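Local atomic coordinates of protein SeqA (PDB entry 3SK7), a protein that negatively regulates the initiation of DNA replication by binding pairs of hemimethylated GATC sequences in the origin region, so that replication starts once per chromosome per cell cycle. Residues M28-T33 / Q93-V98. Sequence-based numbering, arbitrary orientation. Where two conformers were deposited one is given.
Sequences MLILST and QMVEQV
I30 and V95 meet through methyl groups at the middle of two helices, 23-37 and 88-101. The branch methyl of I30 does the touching: its CG2 lies 4.0 Å from CG1 of V95 and 4.2 Å from CG2 of V95. The I30 torsion explains which branch is used. With chi1 at -77°, CG1 stands beside the backbone N, and neither it nor CD1 comes as close to the valine as CG2, which lies anti to that nitrogen. V95 points its CB at the partner helix, and chi1 166° sets CG1 anti to the backbone N and CG2 beside it, so both methyls border I30 CG2; the two side chains cross at about a right angle.

L31 adds a looser contact. Its CA-CB bond does not aim at helix 88-101, yet the side branch CD2, not CD1 (anti to CA, chi2 166°), comes to 4.4 Å from CG2 of V95. The closest CA pair, L31 with V95, is 7.5 Å apart. The interface is apolar and small, 143 Å² counting both sides.

On the far flank of 28-33, T33 OG1 bonds back to L29 O at 2.8 Å; this carbonyl also takes T33 N, and the two donors arrive from opposite faces of its plane. V112 of helix 106-114 touches both I30 and V95, and L11 of helix 3-12 also covers I30. Buried near the centre of the chain, this aliphatic helix-to-helix packing is characteristic of the hydrophobic core of the mainly helical SeqA C-terminal domain.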
loop_
_atom_site.group_PDB
_atom_site.type_symbol
_atom_site.label_atom_id
_atom_site.label_comp_id
_atom_site.label_asym_id
_atom_site.label_seq_id
_atom_site.Cartn_x
_atom_site.Cartn_y
_atom_site.Cartn_z
ATOM N N MET A 28 -5.284 0.552 2.224
ATOM C CA MET A 28 -5.548 -0.619 1.410
ATOM C C MET A 28 -5.820 -0.318 -0.072
ATOM O O MET A 28 -5.311 -1.026 -0.958
ATOM C CB MET A 28 -6.694 -1.439 2.000
ATOM C CG MET A 28 -6.355 -2.160 3.298
ATOM S SD MET A 28 -4.960 -3.263 3.095
ATOM C CE MET A 28 -5.196 -4.453 4.365
ATOM N N LEU A 29 -6.622 0.727 -0.334
ATOM C CA LEU A 29 -6.926 1.064 -1.710
ATOM C C LEU A 29 -5.685 1.590 -2.438
ATOM O O LEU A 29 -5.480 1.310 -3.607
ATOM C CB LEU A 29 -8.076 2.066 -1.778
ATOM C CG LEU A 29 -8.551 2.480 -3.165
ATOM C CD1 LEU A 29 -8.854 1.272 -4.031
ATOM C CD2 LEU A 29 -9.771 3.372 -3.053
ATOM N N ILE A 30 -4.854 2.335 -1.739
ATOM C CA ILE A 30 -3.579 2.765 -2.313
ATOM C C ILE A 30 -2.714 1.558 -2.719
ATOM O O ILE A 30 -2.196 1.497 -3.856
ATOM C CB ILE A 30 -2.815 3.648 -1.325
ATOM C CG1 ILE A 30 -3.411 5.052 -1.287
ATOM C CG2 ILE A 30 -1.328 3.756 -1.692
ATOM C CD1 ILE A 30 -3.038 5.860 -0.052
ATOM N N LEU A 31 -2.574 0.591 -1.809
ATOM C CA LEU A 31 -1.813 -0.615 -2.129
ATOM C C LEU A 31 -2.436 -1.407 -3.288
ATOM O O LEU A 31 -1.729 -1.846 -4.200
ATOM C CB LEU A 31 -1.653 -1.495 -0.911
ATOM C CG LEU A 31 -0.807 -0.911 0.225
ATOM C CD1 LEU A 31 -1.010 -1.722 1.488
ATOM C CD2 LEU A 31 0.651 -0.868 -0.141
ATOM N N SER A 32 -3.751 -1.574 -3.263
ATOM C CA SER A 32 -4.416 -2.291 -4.348
ATOM C C SER A 32 -4.148 -1.604 -5.671
ATOM O O SER A 32 -3.965 -2.265 -6.707
ATOM C CB SER A 32 -5.930 -2.350 -4.127
ATOM O OG SER A 32 -6.290 -3.150 -3.010
ATOM N N THR A 33 -4.175 -0.280 -5.645
ATOM C CA THR A 33 -4.010 0.501 -6.865
ATOM C C THR A 33 -2.583 0.401 -7.402
ATOM O O THR A 33 -2.368 0.280 -8.608
ATOM C CB THR A 33 -4.391 1.957 -6.645
ATOM O OG1 THR A 33 -5.769 2.048 -6.271
ATOM C CG2 THR A 33 -4.185 2.771 -7.917
ATOM N N GLN A 93 4.847 5.410 6.069
ATOM C CA GLN A 93 6.214 4.975 5.793
ATOM C C GLN A 93 6.268 3.742 4.918
ATOM O O GLN A 93 7.144 3.602 4.073
ATOM C CB GLN A 93 6.946 4.678 7.113
ATOM C CG GLN A 93 7.173 5.918 7.951
ATOM C CD GLN A 93 7.875 5.629 9.277
ATOM O OE1 GLN A 93 7.819 4.513 9.786
ATOM N NE2 GLN A 93 8.553 6.634 9.827
ATOM N N MET A 94 5.339 2.832 5.136
ATOM C CA MET A 94 5.277 1.605 4.337
ATOM C C MET A 94 4.963 1.919 2.875
ATOM O O MET A 94 5.585 1.372 1.950
ATOM C CB MET A 94 4.221 0.670 4.907
ATOM C CG MET A 94 4.547 0.204 6.324
ATOM S SD MET A 94 3.176 -0.558 7.220
ATOM C CE MET A 94 2.986 -1.957 6.151
ATOM N N VAL A 95 3.981 2.797 2.671
ATOM C CA VAL A 95 3.613 3.175 1.312
ATOM C C VAL A 95 4.764 3.931 0.615
ATOM O O VAL A 95 5.044 3.713 -0.560
ATOM C CB VAL A 95 2.331 4.020 1.299
ATOM C CG1 VAL A 95 2.142 4.702 -0.042
ATOM C CG2 VAL A 95 1.122 3.171 1.618
ATOM N N GLU A 96 5.427 4.803 1.356
ATOM C CA GLU A 96 6.569 5.490 0.797
ATOM C C GLU A 96 7.659 4.515 0.357
ATOM O O GLU A 96 8.190 4.636 -0.741
ATOM C CB GLU A 96 7.154 6.470 1.825
ATOM C CG GLU A 96 8.437 7.142 1.357
ATOM C CD GLU A 96 9.048 8.043 2.392
ATOM O OE1 GLU A 96 8.836 7.838 3.619
ATOM O OE2 GLU A 96 9.775 8.950 1.962
ATOM N N GLN A 97 7.992 3.556 1.217
ATOM C CA GLN A 97 9.023 2.578 0.895
ATOM C C GLN A 97 8.685 1.838 -0.389
ATOM O O GLN A 97 9.549 1.662 -1.313
ATOM C CB GLN A 97 9.190 1.572 2.038
ATOM C CG GLN A 97 9.893 2.144 3.256
ATOM C CD GLN A 97 9.739 1.301 4.516
ATOM O OE1 GLN A 97 9.394 0.117 4.468
ATOM N NE2 GLN A 97 10.003 1.923 5.663
ATOM N N VAL A 98 7.434 1.403 -0.490
ATOM C CA VAL A 98 7.001 0.699 -1.679
ATOM C C VAL A 98 7.087 1.590 -2.933
ATOM O O VAL A 98 7.607 1.172 -3.986
ATOM C CB VAL A 98 5.568 0.180 -1.502
ATOM C CG1 VAL A 98 4.984 -0.315 -2.812
ATOM C CG2 VAL A 98 5.519 -0.944 -0.456
#